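Local coordinates for DMATS type aromatic prenyltransferase (Micromonospora olivasterospora, PDB 6ZRY), which probably transfers a dimethylallyl group to the 6-position of the indole ring of tryptophan, as a DMATS-type aromatic prenyltransferase with an ABBA-barrel fold, at residues D11-R16 against V61-A66; C18-A23 against L308-A313; V26-L31 against L135-S140; E46-P51 against E348-S353; H329-L334 against G340-L345. All blocks are in the same frame, centred on the assembly; numbering follows the deposited sequence.

Contact 1 of 5, residues D11-R16 against V61-A66; sequences DGQLAR and VEFSIA. With TRP (tryptophan), chain C.
Q13 and F63 make the tight part of this helix-on-strand contact. The amide oxygen Q13 OE1 comes to the edge of the phenyl ring, 3.4 Å from F63 CE2, with the amide and ring planes 87° apart. Q13 CB closes on the same corner, 3.8 Å from F63 CE2. Q13 NE2 is held by the backbone oxygens of V315 and A347, which fixes the amide; Q13 OE1 is buried without a polar partner. L14 CB approaches F63 CE1 obliquely at 4.2 Å, a slacker contact. In the ABBA barrel, successive residues of such a strand face opposite sides: F63 meets the outer helix 6-21, whereas E62 serves the lumen. With CG anti to the backbone N (chi1 180°) and the chain extended, E62 brings OE2 to 2.7 Å from NE1 of the bound tryptophan, accepting its N-H at 151°. The helix's far flank is more open: R16 is exposed, its NE bonded to A314 O.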
# COMPACT_ATOMS: atom_id res chain seq x y z
N ASP A 11 5.34 14.96 -9.89
CA ASP A 11 4.61 15.04 -11.18
C ASP A 11 5.52 14.51 -12.29
O ASP A 11 5.03 13.84 -13.14
CB ASP A 11 4.14 16.47 -11.46
CG ASP A 11 3.38 16.63 -12.78
OD1 ASP A 11 2.33 15.95 -12.95
OD2 ASP A 11 3.87 17.41 -13.64
N GLY A 12 6.82 14.82 -12.25
CA GLY A 12 7.80 14.31 -13.25
C GLY A 12 7.95 12.80 -13.16
O GLY A 12 7.96 12.15 -14.17
N GLN A 13 8.07 12.27 -11.95
CA GLN A 13 8.13 10.82 -11.70
C GLN A 13 6.88 10.15 -12.29
O GLN A 13 7.04 9.17 -13.02
CB GLN A 13 8.29 10.57 -10.20
CG GLN A 13 9.63 11.01 -9.66
CD GLN A 13 9.72 10.93 -8.16
OE1 GLN A 13 8.80 11.33 -7.45
NE2 GLN A 13 10.84 10.43 -7.66
N LEU A 14 5.69 10.64 -11.97
CA LEU A 14 4.44 10.01 -12.46
C LEU A 14 4.37 10.06 -13.99
O LEU A 14 3.94 9.09 -14.59
CB LEU A 14 3.22 10.71 -11.85
CG LEU A 14 1.88 10.12 -12.28
CD1 LEU A 14 1.82 8.65 -11.98
CD2 LEU A 14 0.72 10.84 -11.61
N ALA A 15 4.70 11.19 -14.59
CA ALA A 15 4.66 11.38 -16.07
C ALA A 15 5.53 10.29 -16.74
O ALA A 15 5.06 9.64 -17.68
CB ALA A 15 5.11 12.77 -16.43
N ARG A 16 6.73 10.07 -16.23
CA ARG A 16 7.67 9.06 -16.77
C ARG A 16 7.13 7.66 -16.49
O ARG A 16 7.20 6.80 -17.41
CB ARG A 16 9.08 9.32 -16.25
CG ARG A 16 9.72 10.60 -16.77
CD ARG A 16 11.16 10.71 -16.34
NE ARG A 16 11.30 10.83 -14.90
CZ ARG A 16 11.32 11.99 -14.21
NH1 ARG A 16 11.43 11.97 -12.89
NH2 ARG A 16 11.25 13.16 -14.84
N VAL A 61 3.32 10.41 -0.58
CA VAL A 61 2.98 9.61 -1.78
C VAL A 61 4.04 8.50 -1.94
O VAL A 61 5.25 8.78 -1.66
CB VAL A 61 2.87 10.51 -3.04
CG1 VAL A 61 3.20 9.76 -4.33
CG2 VAL A 61 1.49 11.18 -3.14
N GLU A 62 3.61 7.31 -2.36
CA GLU A 62 4.49 6.18 -2.75
C GLU A 62 3.95 5.60 -4.05
O GLU A 62 2.73 5.44 -4.16
CB GLU A 62 4.53 5.11 -1.66
CG GLU A 62 5.42 3.94 -2.02
CD GLU A 62 5.50 2.88 -0.94
OE1 GLU A 62 6.43 2.95 -0.10
OE2 GLU A 62 4.62 2.03 -0.93
N PHE A 63 4.81 5.33 -5.01
CA PHE A 63 4.46 4.74 -6.30
C PHE A 63 4.58 3.23 -6.20
O PHE A 63 5.31 2.76 -5.35
CB PHE A 63 5.39 5.26 -7.40
CG PHE A 63 5.37 6.75 -7.58
CD1 PHE A 63 4.26 7.38 -8.14
CD2 PHE A 63 6.44 7.53 -7.17
CE1 PHE A 63 4.24 8.76 -8.32
CE2 PHE A 63 6.42 8.91 -7.35
CZ PHE A 63 5.32 9.52 -7.92
N SER A 64 3.89 2.51 -7.06
CA SER A 64 4.14 1.07 -7.26
C SER A 64 3.78 0.67 -8.66
O SER A 64 2.93 1.36 -9.30
CB SER A 64 3.40 0.22 -6.22
OG SER A 64 2.00 0.41 -6.28
N ILE A 65 4.41 -0.39 -9.14
CA ILE A 65 4.13 -1.00 -10.44
C ILE A 65 3.88 -2.50 -10.20
O ILE A 65 4.68 -3.14 -9.55
CB ILE A 65 5.22 -0.66 -11.46
CG1 ILE A 65 4.93 -1.31 -12.80
CG2 ILE A 65 6.61 -0.95 -10.95
CD1 ILE A 65 5.58 -0.57 -13.97
N ALA A 66 2.72 -2.95 -10.64
CA ALA A 66 2.24 -4.33 -10.51
C ALA A 66 2.37 -5.00 -11.87
O ALA A 66 1.74 -4.54 -12.81
CB ALA A 66 0.82 -4.34 -10.00
N TRP C . 5.67 3.39 4.70
CA TRP C . 4.75 2.57 5.56
C TRP C . 5.42 1.25 5.93
O TRP C . 4.92 0.53 6.82
CB TRP C . 3.39 2.34 4.86
CG TRP C . 3.47 1.57 3.58
CD1 TRP C . 3.76 2.05 2.33
CD2 TRP C . 3.23 0.16 3.41
NE1 TRP C . 3.73 1.03 1.41
CE2 TRP C . 3.39 -0.14 2.04
CE3 TRP C . 2.87 -0.89 4.29
CZ2 TRP C . 3.24 -1.42 1.52
CZ3 TRP C . 2.72 -2.16 3.77
CH2 TRP C . 2.89 -2.42 2.41
OXT TRP C . 6.47 0.88 5.35

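Contact 2 of 5, residues C18-A23 against L308-A313; sequences CEVAGA and LDRAIA
V20 lies within the Schellman motif that ends helix 6-21 and packs against R310 and A311 of helix 305-315, so the contact joins two of the outer helices that surround the strands of the ABBA barrel. G22, at positive phi, is the C-prime residue of the motif: A23 N bonds C18 O at 2.9 Å, while the companion bond from G22 N to E19 O is weak. The helices come close at the small residue A311, whose CA is 6.2 Å from V20 CA; A311 also packs on L345 of the barrel sheet. Both valine branches meet the backbone of the other helix: V20 CG1 is 3.9 Å from A311 N, and V20 CG2 is 3.7 Å from R310 O. R310 CB lies 4.0 Å from V20 CG2. The same CG2 also lies over one face of the guanidinium, offset toward its rim, because the arginine chain bends at CG-CD (chi3 -41°) and doubles back over the valine. The positive charge thus lies near the carbonyl end of helix 6-21, which would probably be electrostatically favourable. Even so, R310 NH1 reaches 3.0 Å from V20 O at too poor an angle for a hydrogen bond, and E19 OE1 stays 6.8 Å from R310 NH2.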
# COMPACT_ATOMS: atom_id res chain seq x y z
N CYS A 18 4.05 6.67 -16.23
CA CYS A 18 2.87 6.51 -17.11
C CYS A 18 3.33 6.01 -18.48
O CYS A 18 2.68 5.07 -19.01
CB CYS A 18 2.08 7.80 -17.25
SG CYS A 18 0.97 8.08 -15.86
N GLU A 19 4.40 6.60 -19.02
CA GLU A 19 5.00 6.23 -20.33
C GLU A 19 5.48 4.80 -20.24
O GLU A 19 5.22 4.03 -21.16
CB GLU A 19 6.16 7.14 -20.70
CG GLU A 19 5.75 8.56 -21.02
CD GLU A 19 6.61 9.24 -22.08
OE1 GLU A 19 7.83 9.26 -21.90
OE2 GLU A 19 6.04 9.74 -23.08
N VAL A 20 6.17 4.46 -19.16
CA VAL A 20 6.70 3.08 -18.94
C VAL A 20 5.53 2.08 -19.00
O VAL A 20 5.68 1.06 -19.69
CB VAL A 20 7.50 2.99 -17.61
CG1 VAL A 20 7.80 1.55 -17.23
CG2 VAL A 20 8.78 3.79 -17.67
N ALA A 21 4.40 2.37 -18.34
CA ALA A 21 3.25 1.46 -18.19
C ALA A 21 2.27 1.59 -19.38
O ALA A 21 1.36 0.73 -19.50
CB ALA A 21 2.54 1.75 -16.88
N GLY A 22 2.44 2.64 -20.21
CA GLY A 22 1.54 2.94 -21.34
C GLY A 22 0.17 3.39 -20.87
O GLY A 22 -0.82 3.19 -21.61
N ALA A 23 0.09 3.95 -19.66
CA ALA A 23 -1.12 4.59 -19.11
C ALA A 23 -1.15 6.03 -19.61
O ALA A 23 -0.09 6.65 -19.71
CB ALA A 23 -1.11 4.49 -17.60
N LEU A 308 10.73 -3.26 -15.02
CA LEU A 308 11.29 -2.93 -13.69
C LEU A 308 12.38 -1.86 -13.84
O LEU A 308 12.31 -0.84 -13.15
CB LEU A 308 11.87 -4.20 -13.07
CG LEU A 308 12.71 -3.97 -11.82
CD1 LEU A 308 11.84 -3.57 -10.66
CD2 LEU A 308 13.54 -5.19 -11.48
N ASP A 309 13.37 -2.11 -14.69
CA ASP A 309 14.51 -1.19 -14.86
C ASP A 309 14.03 0.15 -15.43
O ASP A 309 14.54 1.15 -15.01
CB ASP A 309 15.61 -1.82 -15.69
CG ASP A 309 16.23 -3.01 -14.99
OD1 ASP A 309 16.20 -3.04 -13.74
OD2 ASP A 309 16.69 -3.91 -15.68
N ARG A 310 13.05 0.16 -16.33
CA ARG A 310 12.51 1.42 -16.88
C ARG A 310 11.72 2.16 -15.79
O ARG A 310 11.86 3.42 -15.70
CB ARG A 310 11.70 1.15 -18.15
CG ARG A 310 12.57 0.81 -19.36
CD ARG A 310 11.94 1.05 -20.72
NE ARG A 310 10.53 0.68 -20.80
CZ ARG A 310 9.52 1.52 -21.12
NH1 ARG A 310 8.27 1.05 -21.17
NH2 ARG A 310 9.75 2.80 -21.40
N ALA A 311 10.97 1.45 -14.96
CA ALA A 311 10.18 2.10 -13.87
C ALA A 311 11.16 2.73 -12.87
O ALA A 311 10.95 3.84 -12.45
CB ALA A 311 9.23 1.13 -13.20
N ILE A 312 12.21 2.01 -12.51
CA ILE A 312 13.25 2.51 -11.55
C ILE A 312 13.83 3.80 -12.13
O ILE A 312 13.85 4.82 -11.42
CB ILE A 312 14.31 1.43 -11.27
CG1 ILE A 312 13.76 0.30 -10.39
CG2 ILE A 312 15.56 2.03 -10.67
CD1 ILE A 312 14.62 -0.97 -10.42
N ALA A 313 14.27 3.77 -13.39
CA ALA A 313 14.93 4.90 -14.07
C ALA A 313 13.97 6.10 -14.16
O ALA A 313 14.45 7.26 -14.08
CB ALA A 313 15.41 4.49 -15.43

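Contact 3 of 5, residues V26-L31 against L135-S140; sequences VEPRNL and LVFRSS
F137 carries this contact, its ring lying beneath P28 and beside L31. From CB the side chain heads for the helix, CG being anti to the carbonyl carbon (chi1 -47°). F137 CG and CD1 meet the outer corner of the pyrrolidine, CD1 being 3.8 Å from P28 CG. Farther out, F137 CE1 has two neighbours, P28 CA over the face and L31 CD1 at the edge, 4.2 Å away. On the other side of the ring, F137 CD2 and CE2 both meet P28 CB, CE2 at 3.7 Å. At the tip, F137 CZ is 3.6 Å from P28 CB. That CB sits almost over the ring centre, 11° off the normal, which makes a CH-pi contact. One turn along, L31 CB touches L135 CD1 at 4.0 Å. L14 of helix 6-21 packs on both P28 and F137. Helix 26-31 runs nearly antiparallel to strand 135-138, at 166° with axes 9.8 Å apart, the outer alpha layer against beta strand that builds an ABBA barrel.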
# COMPACT_ATOMS: atom_id res chain seq x y z
N VAL A 26 -2.76 12.28 -18.47
CA VAL A 26 -3.46 13.56 -18.17
C VAL A 26 -4.20 13.40 -16.83
O VAL A 26 -3.88 14.14 -15.86
CB VAL A 26 -4.40 14.00 -19.31
CG1 VAL A 26 -5.09 15.31 -18.97
CG2 VAL A 26 -3.64 14.12 -20.62
N GLU A 27 -5.09 12.44 -16.76
CA GLU A 27 -5.96 12.24 -15.58
C GLU A 27 -5.08 11.83 -14.38
O GLU A 27 -5.26 12.35 -13.30
CB GLU A 27 -7.09 11.27 -15.95
CG GLU A 27 -8.03 10.95 -14.83
CD GLU A 27 -8.89 12.10 -14.34
OE1 GLU A 27 -9.63 11.89 -13.37
OE2 GLU A 27 -8.82 13.19 -14.93
N PRO A 28 -4.11 10.89 -14.51
CA PRO A 28 -3.24 10.57 -13.38
C PRO A 28 -2.51 11.78 -12.79
O PRO A 28 -2.43 11.90 -11.56
CB PRO A 28 -2.25 9.56 -13.99
CG PRO A 28 -3.11 8.85 -15.01
CD PRO A 28 -3.87 10.00 -15.66
N ARG A 29 -2.00 12.65 -13.64
CA ARG A 29 -1.25 13.84 -13.17
C ARG A 29 -2.21 14.84 -12.52
O ARG A 29 -1.81 15.47 -11.53
CB ARG A 29 -0.46 14.47 -14.31
CG ARG A 29 0.62 13.56 -14.85
CD ARG A 29 1.21 14.17 -16.10
NE ARG A 29 1.97 15.36 -15.75
CZ ARG A 29 2.56 16.15 -16.64
NH1 ARG A 29 3.26 17.19 -16.21
NH2 ARG A 29 2.45 15.91 -17.93
N ASN A 30 -3.43 14.94 -13.02
CA ASN A 30 -4.51 15.78 -12.41
C ASN A 30 -4.86 15.21 -11.04
O ASN A 30 -5.07 16.00 -10.11
CB ASN A 30 -5.74 15.87 -13.31
CG ASN A 30 -5.53 16.81 -14.49
OD1 ASN A 30 -4.63 17.66 -14.44
ND2 ASN A 30 -6.33 16.67 -15.53
N LEU A 31 -4.92 13.88 -10.91
CA LEU A 31 -5.34 13.25 -9.65
C LEU A 31 -4.20 13.39 -8.63
O LEU A 31 -4.51 13.71 -7.49
CB LEU A 31 -5.77 11.81 -9.90
CG LEU A 31 -7.07 11.67 -10.68
CD1 LEU A 31 -7.31 10.22 -11.04
CD2 LEU A 31 -8.25 12.22 -9.91
N LEU A 135 -4.65 5.46 -5.83
CA LEU A 135 -5.05 5.79 -7.22
C LEU A 135 -4.50 4.69 -8.10
O LEU A 135 -3.31 4.38 -7.95
CB LEU A 135 -4.47 7.14 -7.62
CG LEU A 135 -4.81 8.34 -6.74
CD1 LEU A 135 -3.98 9.55 -7.12
CD2 LEU A 135 -6.27 8.68 -6.82
N VAL A 136 -5.34 4.07 -8.93
CA VAL A 136 -4.95 2.87 -9.71
C VAL A 136 -5.09 3.17 -11.19
O VAL A 136 -6.21 3.47 -11.61
CB VAL A 136 -5.77 1.65 -9.30
CG1 VAL A 136 -5.35 0.41 -10.07
CG2 VAL A 136 -5.72 1.42 -7.79
N PHE A 137 -4.00 3.07 -11.94
CA PHE A 137 -3.90 3.46 -13.38
C PHE A 137 -3.49 2.26 -14.24
O PHE A 137 -2.58 1.53 -13.89
CB PHE A 137 -2.86 4.56 -13.57
CG PHE A 137 -2.95 5.71 -12.61
CD1 PHE A 137 -4.14 6.36 -12.38
CD2 PHE A 137 -1.82 6.17 -11.94
CE1 PHE A 137 -4.21 7.44 -11.51
CE2 PHE A 137 -1.88 7.25 -11.09
CZ PHE A 137 -3.08 7.88 -10.86
N ARG A 138 -4.14 2.10 -15.38
CA ARG A 138 -3.78 1.05 -16.37
C ARG A 138 -3.99 1.60 -17.76
O ARG A 138 -4.75 2.60 -17.88
CB ARG A 138 -4.63 -0.21 -16.22
CG ARG A 138 -4.99 -0.55 -14.79
CD ARG A 138 -6.02 -1.65 -14.71
NE ARG A 138 -6.42 -1.90 -13.34
CZ ARG A 138 -7.40 -2.73 -12.97
NH1 ARG A 138 -8.10 -3.40 -13.88
NH2 ARG A 138 -7.67 -2.89 -11.69
N SER A 139 -3.33 1.00 -18.75
CA SER A 139 -3.67 1.16 -20.18
C SER A 139 -5.12 0.71 -20.36
O SER A 139 -5.49 -0.35 -19.82
CB SER A 139 -2.71 0.38 -21.09
OG SER A 139 -2.68 -1.00 -20.75
N SER A 140 -5.94 1.54 -20.99
CA SER A 140 -7.30 1.18 -21.48
C SER A 140 -8.31 1.09 -20.33
O SER A 140 -9.44 0.62 -20.59
CB SER A 140 -7.25 -0.11 -22.26
OG SER A 140 -6.04 -0.19 -23.02

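Contact 4 of 5, residues E46-P51 against E348-S353; sequences EPPAWP and EAYRVS
A first torsion of -70° in Y350 sets CG anti to its carbonyl carbon and sends the phenol away from its own loop; chi2 of -64° then turns one ring face to P48. The proline ring lies flat against it. P48 CG sits over the middle of the phenol ring, 3.7 Å from the centroid and 8° off the normal, a CH-pi contact, while P48 CA covers the outer end, 3.7 Å from Y350 CZ. The backbone is extended from E46 to P48, and E46 O comes to the ring edge, 3.5 Å from Y350 CE1. The polar chemistry is relayed by water. One water is hydrogen-bonded to E46 O and, at 2.7 Å, to Y350 OH, and lies in the plane of the ring. A second accepts from A49 N at 2.9 Å and is also 2.9 Å from Y350 OH. The hydroxyl is therefore linked to the backbone before and after P48, which would limit its swing at this partly exposed site. D57 OD2 accepts from Y350 N and R351 N, which probably steadies the backbone that presents the ring. The contact ties the loop between helix 26-36 and strand 61-68 to the chain following strand 341-346; V6 and H9 of helix 6-21 touch Y350 and A349, and W50 leans on helix 88-106.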
# COMPACT_ATOMS: atom_id res chain seq x y z
N GLU A 46 12.18 23.14 1.94
CA GLU A 46 11.49 23.21 3.25
C GLU A 46 11.35 21.78 3.77
O GLU A 46 11.23 20.87 2.99
CB GLU A 46 10.13 23.92 3.13
CG GLU A 46 10.22 25.35 2.61
CD GLU A 46 10.88 26.34 3.55
OE1 GLU A 46 11.19 25.96 4.70
OE2 GLU A 46 11.09 27.51 3.12
N PRO A 47 11.38 21.55 5.09
CA PRO A 47 11.16 20.21 5.62
C PRO A 47 9.76 19.73 5.29
O PRO A 47 8.92 20.53 4.88
CB PRO A 47 11.29 20.37 7.13
CG PRO A 47 10.99 21.83 7.35
CD PRO A 47 11.57 22.54 6.15
N PRO A 48 9.45 18.42 5.45
CA PRO A 48 8.10 17.93 5.23
C PRO A 48 7.07 18.73 6.04
O PRO A 48 7.36 19.07 7.16
CB PRO A 48 8.16 16.46 5.69
CG PRO A 48 9.61 16.09 5.57
CD PRO A 48 10.38 17.37 5.81
N ALA A 49 5.88 18.94 5.47
CA ALA A 49 4.77 19.72 6.07
C ALA A 49 4.27 19.02 7.33
O ALA A 49 3.73 19.72 8.20
CB ALA A 49 3.68 19.91 5.07
N TRP A 50 4.52 17.71 7.45
CA TRP A 50 3.96 16.79 8.48
C TRP A 50 4.69 15.47 8.35
O TRP A 50 5.03 15.10 7.23
CB TRP A 50 2.45 16.62 8.24
CG TRP A 50 1.84 15.49 9.00
CD1 TRP A 50 1.49 14.25 8.55
CD2 TRP A 50 1.51 15.52 10.38
NE1 TRP A 50 0.96 13.51 9.56
CE2 TRP A 50 0.98 14.27 10.71
CE3 TRP A 50 1.63 16.50 11.37
CZ2 TRP A 50 0.55 13.96 11.99
CZ3 TRP A 50 1.21 16.20 12.64
CH2 TRP A 50 0.68 14.94 12.95
N PRO A 51 5.02 14.75 9.45
CA PRO A 51 5.72 13.46 9.32
C PRO A 51 4.80 12.31 8.87
O PRO A 51 4.57 11.38 9.66
CB PRO A 51 6.33 13.22 10.71
CG PRO A 51 5.51 14.10 11.66
CD PRO A 51 4.94 15.22 10.84
N GLU A 348 11.44 9.71 -2.77
CA GLU A 348 12.69 10.29 -2.23
C GLU A 348 12.70 11.81 -2.48
O GLU A 348 13.77 12.37 -2.88
CB GLU A 348 13.92 9.63 -2.86
CG GLU A 348 14.05 8.14 -2.58
CD GLU A 348 15.32 7.49 -3.11
OE1 GLU A 348 15.84 6.63 -2.44
OE2 GLU A 348 15.75 7.81 -4.28
N ALA A 349 11.59 12.47 -2.21
CA ALA A 349 11.48 13.93 -2.38
C ALA A 349 12.33 14.64 -1.30
O ALA A 349 12.77 15.77 -1.57
CB ALA A 349 10.04 14.37 -2.35
N TYR A 350 12.55 14.03 -0.15
CA TYR A 350 13.20 14.67 1.02
C TYR A 350 14.54 14.06 1.36
O TYR A 350 15.40 14.82 1.81
CB TYR A 350 12.28 14.63 2.24
CG TYR A 350 11.09 15.52 2.09
CD1 TYR A 350 11.25 16.89 1.99
CD2 TYR A 350 9.80 15.01 1.97
CE1 TYR A 350 10.18 17.73 1.82
CE2 TYR A 350 8.71 15.84 1.78
CZ TYR A 350 8.90 17.21 1.71
OH TYR A 350 7.83 18.03 1.55
N ARG A 351 14.69 12.74 1.23
CA ARG A 351 15.90 12.04 1.68
C ARG A 351 16.13 10.81 0.81
O ARG A 351 15.12 10.14 0.42
CB ARG A 351 15.75 11.67 3.16
CG ARG A 351 17.02 11.17 3.82
CD ARG A 351 16.93 11.19 5.33
NE ARG A 351 18.20 10.77 5.93
CZ ARG A 351 18.58 9.51 6.17
NH1 ARG A 351 17.77 8.49 5.89
NH2 ARG A 351 19.76 9.28 6.71
N VAL A 352 17.39 10.55 0.46
CA VAL A 352 17.84 9.23 -0.05
C VAL A 352 18.49 8.55 1.14
O VAL A 352 19.48 9.07 1.59
CB VAL A 352 18.81 9.37 -1.23
CG1 VAL A 352 19.38 8.03 -1.67
CG2 VAL A 352 18.15 10.08 -2.39
N SER A 353 17.93 7.47 1.67
CA SER A 353 18.53 6.75 2.81
C SER A 353 19.87 6.20 2.34
O SER A 353 19.98 5.67 1.24
CB SER A 353 17.65 5.66 3.32
OG SER A 353 16.44 6.20 3.82
O HOH W 1 8.65 20.63 1.67
O HOH W 2 5.35 17.67 2.97

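Contact 5 of 5, residues H329-L334 against G340-L345; sequences HVSLRL and GVTVYL. With TRP (tryptophan), chain C.
Backbone bonds come first: S331 and T342 form an antiparallel hydrogen-bonded pair, S331 N to T342 O and T342 N to S331 O both 3.0 Å, and R333 N donates to G340 O at 2.9 Å. The flanking pairs, V330 with V343 and L332 with V341, are non-hydrogen-bonded. Apolar contact is diagonal, V330 CG2 meeting V341 CG1 at 3.9 Å. This is the beta hairpin of strands 327-333 and 341-346, which sits in the ABBA barrel between strands 273-278 and 61-68. Aromatic contacts occupy the lumen side. The edge of the H329 ring points at the face of Y344 in a T-shaped pair, planes 78° apart, and a face of the imidazole covers the bound indole, H329 NE2 lying 3.2 Å from tryptophan CE2. Side-chain polar bonds complete that side: S331 OG and Y344 OH share a hydrogen bond of 3.1 Å, and R333, bent at chi3 (-30°), folds over G340 so that NH1 donates to T342 OG1 at 2.9 Å.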
# COMPACT_ATOMS: atom_id res chain seq x y z
N HIS A 329 9.32 -1.85 -0.87
CA HIS A 329 8.64 -3.15 -0.66
C HIS A 329 8.63 -3.93 -1.97
O HIS A 329 8.72 -3.33 -3.06
CB HIS A 329 7.19 -2.98 -0.21
CG HIS A 329 6.98 -2.09 0.95
ND1 HIS A 329 6.86 -2.57 2.22
CD2 HIS A 329 6.81 -0.75 1.04
CE1 HIS A 329 6.62 -1.55 3.06
NE2 HIS A 329 6.61 -0.43 2.36
N VAL A 330 8.49 -5.24 -1.86
CA VAL A 330 8.10 -6.08 -3.01
C VAL A 330 7.07 -7.08 -2.50
O VAL A 330 7.20 -7.53 -1.34
CB VAL A 330 9.31 -6.78 -3.66
CG1 VAL A 330 10.00 -7.72 -2.71
CG2 VAL A 330 8.90 -7.49 -4.95
N SER A 331 6.06 -7.35 -3.31
CA SER A 331 4.91 -8.17 -2.87
C SER A 331 4.58 -9.23 -3.91
O SER A 331 4.76 -9.02 -5.09
CB SER A 331 3.70 -7.30 -2.53
OG SER A 331 3.03 -6.86 -3.72
N LEU A 332 4.13 -10.37 -3.42
CA LEU A 332 3.59 -11.47 -4.22
C LEU A 332 2.09 -11.54 -3.98
O LEU A 332 1.69 -11.58 -2.79
CB LEU A 332 4.25 -12.77 -3.80
CG LEU A 332 3.75 -14.00 -4.55
CD1 LEU A 332 4.13 -13.92 -6.02
CD2 LEU A 332 4.28 -15.27 -3.91
N ARG A 333 1.30 -11.56 -5.07
CA ARG A 333 -0.18 -11.61 -5.07
C ARG A 333 -0.60 -13.00 -5.53
O ARG A 333 -0.22 -13.36 -6.61
CB ARG A 333 -0.79 -10.51 -5.97
CG ARG A 333 -0.20 -9.11 -5.75
CD ARG A 333 -0.63 -7.97 -6.69
NE ARG A 333 -0.98 -8.33 -8.07
CZ ARG A 333 -0.20 -8.20 -9.15
NH1 ARG A 333 1.04 -7.74 -9.05
NH2 ARG A 333 -0.65 -8.58 -10.34
N LEU A 334 -1.37 -13.74 -4.71
CA LEU A 334 -1.92 -15.08 -5.03
C LEU A 334 -3.46 -15.04 -5.04
O LEU A 334 -4.01 -14.40 -4.10
CB LEU A 334 -1.41 -16.07 -3.97
CG LEU A 334 0.11 -16.06 -3.78
CD1 LEU A 334 0.49 -16.87 -2.58
CD2 LEU A 334 0.82 -16.57 -5.03
N GLY A 340 0.54 -12.08 -9.40
CA GLY A 340 1.71 -11.35 -9.94
C GLY A 340 2.59 -10.73 -8.86
O GLY A 340 2.44 -11.06 -7.69
N VAL A 341 3.50 -9.84 -9.27
CA VAL A 341 4.54 -9.24 -8.38
C VAL A 341 4.42 -7.72 -8.45
O VAL A 341 4.30 -7.20 -9.57
CB VAL A 341 5.93 -9.73 -8.78
CG1 VAL A 341 7.03 -8.98 -8.04
CG2 VAL A 341 6.06 -11.22 -8.56
N THR A 342 4.47 -7.05 -7.31
CA THR A 342 4.38 -5.57 -7.24
C THR A 342 5.65 -5.01 -6.61
O THR A 342 6.13 -5.54 -5.64
CB THR A 342 3.12 -5.10 -6.50
OG1 THR A 342 2.00 -5.72 -7.13
CG2 THR A 342 2.97 -3.60 -6.52
N VAL A 343 6.16 -3.94 -7.19
CA VAL A 343 7.40 -3.27 -6.73
C VAL A 343 6.98 -1.87 -6.30
O VAL A 343 6.27 -1.21 -7.06
CB VAL A 343 8.46 -3.24 -7.85
CG1 VAL A 343 9.77 -2.68 -7.35
CG2 VAL A 343 8.67 -4.63 -8.45
N TYR A 344 7.37 -1.48 -5.10
CA TYR A 344 6.95 -0.21 -4.47
C TYR A 344 8.16 0.70 -4.55
O TYR A 344 9.24 0.30 -4.04
CB TYR A 344 6.40 -0.48 -3.07
CG TYR A 344 5.21 -1.38 -3.05
CD1 TYR A 344 5.37 -2.74 -3.22
CD2 TYR A 344 3.92 -0.90 -2.86
CE1 TYR A 344 4.29 -3.61 -3.21
CE2 TYR A 344 2.82 -1.76 -2.87
CZ TYR A 344 3.02 -3.12 -3.02
OH TYR A 344 1.99 -4.01 -3.05
N LEU A 345 7.99 1.85 -5.20
CA LEU A 345 9.09 2.79 -5.50
C LEU A 345 8.88 4.13 -4.78
O LEU A 345 7.80 4.75 -4.92
CB LEU A 345 9.16 2.96 -7.02
CG LEU A 345 9.47 1.70 -7.81
CD1 LEU A 345 9.36 1.96 -9.32
CD2 LEU A 345 10.86 1.19 -7.48
N TRP C . 5.67 3.39 4.70
CA TRP C . 4.75 2.57 5.56
C TRP C . 5.42 1.25 5.93
O TRP C . 4.92 0.53 6.82
CB TRP C . 3.39 2.34 4.86
CG TRP C . 3.47 1.57 3.58
CD1 TRP C . 3.76 2.05 2.33
CD2 TRP C . 3.23 0.16 3.41
NE1 TRP C . 3.73 1.03 1.41
CE2 TRP C . 3.39 -0.14 2.04
CE3 TRP C . 2.87 -0.89 4.29
CZ2 TRP C . 3.24 -1.42 1.52
CZ3 TRP C . 2.72 -2.16 3.77
CH2 TRP C . 2.89 -2.42 2.41
OXT TRP C . 6.47 0.88 5.35

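Contacts 1, 3 and 5 are buried, contact 2 partly so, and contact 4 lies at the surface. Contacts 1 and 2 share helix 6-21 and meet where I65 touches A311; contacts 1 and 3 meet through L14 with P28 and F137, and through the D11-R29 salt bridge. Strand 61-68 joins contact 1 to contact 5 by probable backbone bonds, F63 O with L345 N and I65 N with V343 O. The chemistry follows position: contacts 1 and 5 both reach the tryptophan, through E62 and H329; contact 3 is purely apolar, while contact 1 adds an amide to its ring packing; contact 2 mixes aliphatic and arginine packing, and contact 4 relies on water-mediated links.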